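PDB 3KOP: uncharacterized protein from Arthrobacter sp., which is of unknown function but adopts a cyclophilin-like fold and belongs to the DUF3830 family. Local coordinates for residues F[70-75]-F[126-131]; F[98-103]-F[145-150]. All blocks are in the same frame, centred on the assembly; numbering follows the deposited sequence.

How the contacts relate
Contacts 1 and 2 are two seams of one curled antiparallel sheet, separated by the seam between strands 125-132 and 96-103, and their centres are about 10 Å apart. Contact 1 joins strand 70-76 to strand 125-132; contact 2 joins strand 96-103 to the start of strand 145-157. The sheet thus runs 70-76, 125-132, 96-103, 145-157, while the segments alternate along the chain: 70-75, 98-103, 126-131, 145-150. Backbone bonds hold the middle seam, with Ala130 O 2.8 Å from Cys98 N and Ile126 O 2.9 Å from Phe102 N, while Asp128 CB packs on the Phe102 ring. Each contact ties together distant parts of the chain within the cyclophilin-like fold.

Contact 1 (F[70-75]-F[126-131]); sequences EIYNLV and IVDLAV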
loop_
_atom_site.group_PDB
_atom_site.type_symbol
_atom_site.label_atom_id
_atom_site.label_comp_id
_atom_site.label_asym_id
_atom_site.label_seq_id
_atom_site.Cartn_x
_atom_site.Cartn_y
_atom_site.Cartn_z
ATOM N N GLU F 70 -7.744 -5.682 16.927
ATOM C CA GLU F 70 -6.570 -6.043 17.707
ATOM C C GLU F 70 -6.653 -5.573 19.176
ATOM O O GLU F 70 -7.035 -4.420 19.456
ATOM C CB GLU F 70 -5.364 -5.361 17.098
ATOM C CG GLU F 70 -4.076 -5.726 17.795
ATOM C CD GLU F 70 -2.932 -4.759 17.553
ATOM O OE1 GLU F 70 -3.200 -3.572 17.217
ATOM O OE2 GLU F 70 -1.764 -5.212 17.756
ATOM N N ILE F 71 -6.228 -6.440 20.098
ATOM C CA ILE F 71 -5.837 -5.991 21.441
ATOM C C ILE F 71 -4.406 -6.467 21.667
ATOM O O ILE F 71 -3.947 -7.386 21.009
ATOM C CB ILE F 71 -6.777 -6.475 22.592
ATOM C CG1 ILE F 71 -6.887 -8.008 22.641
ATOM C CG2 ILE F 71 -8.130 -5.797 22.482
ATOM C CD1 ILE F 71 -7.331 -8.607 24.030
ATOM N N TYR F 72 -3.693 -5.819 22.586
ATOM C CA TYR F 72 -2.306 -6.193 22.818
ATOM C C TYR F 72 -1.825 -5.694 24.184
ATOM O O TYR F 72 -2.504 -4.890 24.833
ATOM C CB TYR F 72 -1.419 -5.647 21.711
ATOM C CG TYR F 72 -1.366 -4.153 21.658
ATOM C CD1 TYR F 72 -2.362 -3.420 21.004
ATOM C CD2 TYR F 72 -0.333 -3.444 22.313
ATOM C CE1 TYR F 72 -2.317 -2.043 20.960
ATOM C CE2 TYR F 72 -0.286 -2.046 22.270
ATOM C CZ TYR F 72 -1.287 -1.361 21.599
ATOM O OH TYR F 72 -1.285 0.000 21.536
ATOM N N ASN F 73 -0.687 -6.216 24.626
ATOM C CA ASN F 73 0.012 -5.659 25.757
ATOM C C ASN F 73 1.434 -5.369 25.314
ATOM O O ASN F 73 1.842 -5.741 24.198
ATOM C CB ASN F 73 -0.096 -6.568 27.010
ATOM C CG ASN F 73 0.694 -7.882 26.914
ATOM O OD1 ASN F 73 1.549 -8.050 26.057
ATOM N ND2 ASN F 73 0.387 -8.829 27.816
ATOM N N LEU F 74 2.170 -4.682 26.184
ATOM C CA LEU F 74 3.560 -4.320 25.938
ATOM C C LEU F 74 4.369 -4.712 27.176
ATOM O O LEU F 74 4.035 -4.314 28.283
ATOM C CB LEU F 74 3.683 -2.819 25.701
ATOM C CG LEU F 74 2.931 -2.187 24.527
ATOM C CD1 LEU F 74 3.080 -0.667 24.559
ATOM C CD2 LEU F 74 3.394 -2.771 23.183
ATOM N N VAL F 75 5.420 -5.494 26.983
ATOM C CA VAL F 75 6.250 -5.955 28.082
ATOM C C VAL F 75 7.734 -5.746 27.735
ATOM O O VAL F 75 8.098 -5.719 26.548
ATOM C CB VAL F 75 5.986 -7.447 28.394
ATOM C CG1 VAL F 75 4.477 -7.675 28.803
ATOM C CG2 VAL F 75 6.422 -8.354 27.235
ATOM N N ILE F 126 11.206 -3.526 23.643
ATOM C CA ILE F 126 9.866 -3.828 24.128
ATOM C C ILE F 126 9.213 -4.904 23.225
ATOM O O ILE F 126 9.426 -4.916 22.002
ATOM C CB ILE F 126 8.996 -2.554 24.114
ATOM C CG1 ILE F 126 9.696 -1.413 24.865
ATOM C CG2 ILE F 126 7.579 -2.843 24.633
ATOM C CD1 ILE F 126 10.362 -1.817 26.116
ATOM N N VAL F 127 8.440 -5.802 23.830
ATOM C CA VAL F 127 7.685 -6.794 23.066
ATOM C C VAL F 127 6.194 -6.446 23.131
ATOM O O VAL F 127 5.659 -6.116 24.207
ATOM C CB VAL F 127 8.002 -8.225 23.550
ATOM C CG1 VAL F 127 7.100 -9.286 22.846
ATOM C CG2 VAL F 127 9.506 -8.541 23.283
ATOM N N ASP F 128 5.572 -6.462 21.954
ATOM C CA ASP F 128 4.122 -6.308 21.755
ATOM C C ASP F 128 3.585 -7.699 21.494
ATOM O O ASP F 128 3.978 -8.335 20.526
ATOM C CB ASP F 128 3.895 -5.384 20.562
ATOM C CG ASP F 128 2.454 -5.133 20.233
ATOM O OD1 ASP F 128 1.572 -6.027 20.404
ATOM O OD2 ASP F 128 2.195 -4.008 19.716
ATOM N N LEU F 129 2.719 -8.176 22.386
ATOM C CA LEU F 129 2.009 -9.432 22.221
ATOM C C LEU F 129 0.557 -9.112 21.919
ATOM O O LEU F 129 -0.118 -8.459 22.722
ATOM C CB LEU F 129 2.123 -10.320 23.462
ATOM C CG LEU F 129 3.563 -10.719 23.819
ATOM C CD1 LEU F 129 3.651 -11.399 25.254
ATOM C CD2 LEU F 129 4.164 -11.597 22.742
ATOM N N ALA F 130 0.106 -9.560 20.747
ATOM C CA ALA F 130 -1.161 -9.119 20.173
ATOM C C ALA F 130 -2.073 -10.270 19.802
ATOM O O ALA F 130 -1.621 -11.327 19.349
ATOM C CB ALA F 130 -0.921 -8.193 18.927
ATOM N N VAL F 131 -3.367 -10.019 19.971
ATOM C CA VAL F 131 -4.421 -10.929 19.622
ATOM C C VAL F 131 -5.314 -10.245 18.588
ATOM O O VAL F 131 -5.791 -9.135 18.809
ATOM C CB VAL F 131 -5.267 -11.283 20.866
ATOM C CG1 VAL F 131 -6.556 -12.030 20.485
ATOM C CG2 VAL F 131 -4.434 -12.124 21.826
HETATM O O HOH W 1 0.043 -3.284 18.163
#
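A chi1 of 180° swings the Asp128 carboxylate away from its own backbone N and across to Tyr72, whose CG sits between backbone N and carbonyl carbon (chi1 65°). Asp128 OD1 lies 3.3 Å from Tyr72 CB, and the carboxylate and ring planes are inclined by 29°. Leu74 CD2 closes on Asp128 CB at 3.7 Å. A single water donates to both Asp128 OD2 (2.8 Å) and Glu70 OE2 (2.7 Å), and its oxygen also lies over the centre of one Tyr72 ring face. It joins two acids that approach to 4.3 Å between Glu70 OE2 and Asp128 OD1. Buried Asp128 OD1 has no polar partner in the model. Replacing Asp128 by an alanine would take away one of the water's two acceptors and would probably open a gap beside the Tyr72 ring and Leu74 CD2. On the other face Ile71 lies alongside Val131, and Asn73 OD1 rests 3.5 Å from Leu129 CB while Asn73 ND2 hydrogen-bonds to Leu179 O. Six backbone hydrogen bonds join the strands, the shortest from Val127 N to Val75 O (2.7 Å). Phe62 of strand 57-63 meets the Tyr72 ring, and Trp170 of a neighbouring subunit packs on it too. Hydrogen-bonded pairs Ile71-Val131, Asn73-Leu129 and Val75-Val127, alternating with the non-hydrogen-bonded pairs Tyr72-Ala130 and Leu74-Asp128, make a regular antiparallel ladder in the curled sheet of the cyclophilin-like fold.

Contact 2 (F[98-103]-F[145-150]); sequences CYFTFT and GWVPGN
A short antiparallel bridge that gives way to aromatic packing joins residues 98-103 to residues 145-150 in the curled sheet of the cyclophilin-like fold. Strand 96-103 has strand 125-132 as its other neighbour in the sheet, and strand 145-157 is interrupted here at Val147 and Pro148. Tyr99 and Asn150 form a hydrogen-bonded pair: Tyr99 N reaches Asn150 O and Asn150 N returns to Tyr99 O, each at 2.8 Å. Cys98 CA adds a CA-H...O contact to the same Asn150 O, which therefore receives two donors. The two side chains of the pair lie on one face, and outside partners take their polar ends. Tyr99 OH bonds Glu82, whereas the amide of Asn150 is fixed by Gly84 O, Thr47 OG1 and Glu86 N, tying the bridge to the chain around residues 82-86 and to helix 45-54. Beyond the pair the two segments diverge, and the rings of Phe100 and Phe102 reach across instead. The Phe100 ring, turned away from its own carbonyl carbon by a chi1 of -51°, brings CE2 to 3.3 Å from Gly149 CA, and Phe100 CD2 lies 3.4 Å from Pro148 O. The absence of a side chain at Gly149 matters, because a CB at that position would run into Phe100 CZ. Next to Val147, the Trp146 ring meets Trp146 of two neighbouring subunits, so this irregular strand also lies at an interface of the assembly. Val147 points toward strand 96-103 and crosses Phe102 at about a right angle; in one of its two modelled conformers, Val147 CG1 meets the edge of the Phe102 ring, 3.7 Å from Phe102 CZ. Its carbonyl turns to the other aromatic, where Val147 O lies in the plane of the Phe100 ring at its edge, 3.4 Å from Phe100 CE2.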
loop_
_atom_site.group_PDB
_atom_site.type_symbol
_atom_site.label_atom_id
_atom_site.label_comp_id
_atom_site.label_asym_id
_atom_site.label_seq_id
_atom_site.Cartn_x
_atom_site.Cartn_y
_atom_site.Cartn_z
ATOM N N CYS F 98 0.203 -12.599 17.661
ATOM C CA CYS F 98 1.415 -12.039 17.066
ATOM C C CYS F 98 2.438 -11.511 18.071
ATOM O O CYS F 98 2.082 -11.040 19.155
ATOM C CB CYS F 98 1.032 -10.904 16.131
ATOM S SG CYS F 98 0.242 -11.466 14.605
ATOM N N TYR F 99 3.697 -11.543 17.655
ATOM C CA TYR F 99 4.828 -11.035 18.415
ATOM C C TYR F 99 5.527 -9.984 17.560
ATOM O O TYR F 99 5.869 -10.249 16.396
ATOM C CB TYR F 99 5.770 -12.189 18.726
ATOM C CG TYR F 99 7.038 -11.920 19.538
ATOM C CD1 TYR F 99 8.065 -11.110 19.052
ATOM C CD2 TYR F 99 7.258 -12.565 20.724
ATOM C CE1 TYR F 99 9.221 -10.937 19.763
ATOM C CE2 TYR F 99 8.413 -12.393 21.444
ATOM C CZ TYR F 99 9.383 -11.565 20.980
ATOM O OH TYR F 99 10.569 -11.416 21.693
ATOM N N PHE F 100 5.749 -8.808 18.153
ATOM C CA PHE F 100 6.524 -7.739 17.542
ATOM C C PHE F 100 7.629 -7.309 18.492
ATOM O O PHE F 100 7.394 -7.153 19.719
ATOM C CB PHE F 100 5.675 -6.476 17.316
ATOM C CG PHE F 100 4.370 -6.708 16.591
ATOM C CD1 PHE F 100 3.226 -7.161 17.275
ATOM C CD2 PHE F 100 4.253 -6.407 15.241
ATOM C CE1 PHE F 100 2.022 -7.328 16.617
ATOM C CE2 PHE F 100 3.016 -6.559 14.577
ATOM C CZ PHE F 100 1.928 -7.031 15.255
ATOM N N THR F 101 8.807 -7.072 17.928
ATOM C CA THR F 101 9.923 -6.436 18.658
ATOM C C THR F 101 9.964 -4.955 18.281
ATOM O O THR F 101 10.024 -4.624 17.098
ATOM C CB THR F 101 11.250 -7.100 18.266
ATOM O OG1 THR F 101 11.215 -8.484 18.656
ATOM C CG2 THR F 101 12.456 -6.399 18.892
ATOM N N PHE F 102 9.878 -4.086 19.283
ATOM C CA PHE F 102 9.985 -2.646 19.105
ATOM C C PHE F 102 11.104 -2.094 19.992
ATOM O O PHE F 102 11.617 -2.795 20.871
ATOM C CB PHE F 102 8.669 -1.983 19.521
ATOM C CG PHE F 102 7.531 -2.259 18.601
ATOM C CD1 PHE F 102 7.580 -1.838 17.265
ATOM C CD2 PHE F 102 6.392 -2.908 19.055
ATOM C CE1 PHE F 102 6.499 -2.092 16.391
ATOM C CE2 PHE F 102 5.316 -3.148 18.202
ATOM C CZ PHE F 102 5.374 -2.746 16.861
ATOM N N THR F 103 11.462 -0.832 19.776
ATOM C CA THR F 103 12.305 -0.089 20.734
ATOM C C THR F 103 11.455 0.990 21.408
ATOM O O THR F 103 10.309 1.213 21.015
ATOM C CB THR F 103 13.471 0.567 20.038
ATOM O OG1 THR F 103 12.970 1.622 19.214
ATOM C CG2 THR F 103 14.200 -0.456 19.165
ATOM N N GLY F 145 5.102 2.824 8.110
ATOM C CA GLY F 145 4.612 1.992 7.000
ATOM C C GLY F 145 4.218 0.630 7.524
ATOM O O GLY F 145 3.544 0.544 8.540
ATOM N N TRP F 146 4.666 -0.431 6.856
ATOM C CA TRP F 146 4.336 -1.784 7.239
ATOM C C TRP F 146 5.051 -2.195 8.532
ATOM O O TRP F 146 6.222 -1.874 8.721
ATOM C CB TRP F 146 4.687 -2.766 6.104
ATOM C CG TRP F 146 3.912 -2.557 4.841
ATOM C CD1 TRP F 146 4.391 -2.041 3.657
ATOM C CD2 TRP F 146 2.537 -2.910 4.589
ATOM N NE1 TRP F 146 3.399 -2.028 2.712
ATOM C CE2 TRP F 146 2.245 -2.519 3.262
ATOM C CE3 TRP F 146 1.518 -3.456 5.366
ATOM C CZ2 TRP F 146 1.001 -2.746 2.670
ATOM C CZ3 TRP F 146 0.268 -3.686 4.784
ATOM C CH2 TRP F 146 0.020 -3.323 3.446
ATOM N N VAL F 147 4.316 -2.857 9.420
ATOM C CA VAL F 147 4.813 -3.343 10.701
ATOM C C VAL F 147 4.510 -4.851 10.818
ATOM O O VAL F 147 3.550 -5.240 11.475
ATOM C CB VAL F 147 4.089 -2.618 11.864
ATOM C CG1 VAL F 147 4.710 -2.998 13.215
ATOM C CG2 VAL F 147 4.091 -1.085 11.633
ATOM N N PRO F 148 5.298 -5.703 10.166
ATOM C CA PRO F 148 4.981 -7.117 10.227
ATOM C C PRO F 148 5.062 -7.709 11.633
ATOM O O PRO F 148 5.932 -7.318 12.428
ATOM C CB PRO F 148 6.006 -7.770 9.292
ATOM C CG PRO F 148 6.706 -6.634 8.543
ATOM C CD PRO F 148 6.521 -5.411 9.378
ATOM N N GLY F 149 4.135 -8.612 11.939
ATOM C CA GLY F 149 4.127 -9.332 13.192
ATOM C C GLY F 149 4.440 -10.808 12.966
ATOM O O GLY F 149 4.000 -11.401 11.979
ATOM N N ASN F 150 5.194 -11.414 13.893
ATOM C CA ASN F 150 5.421 -12.883 13.856
ATOM C C ASN F 150 4.160 -13.579 14.345
ATOM O O ASN F 150 3.736 -13.368 15.494
ATOM C CB ASN F 150 6.577 -13.333 14.786
ATOM C CG ASN F 150 7.960 -12.895 14.325
ATOM O OD1 ASN F 150 8.112 -12.188 13.330
ATOM N ND2 ASN F 150 8.995 -13.370 15.031
#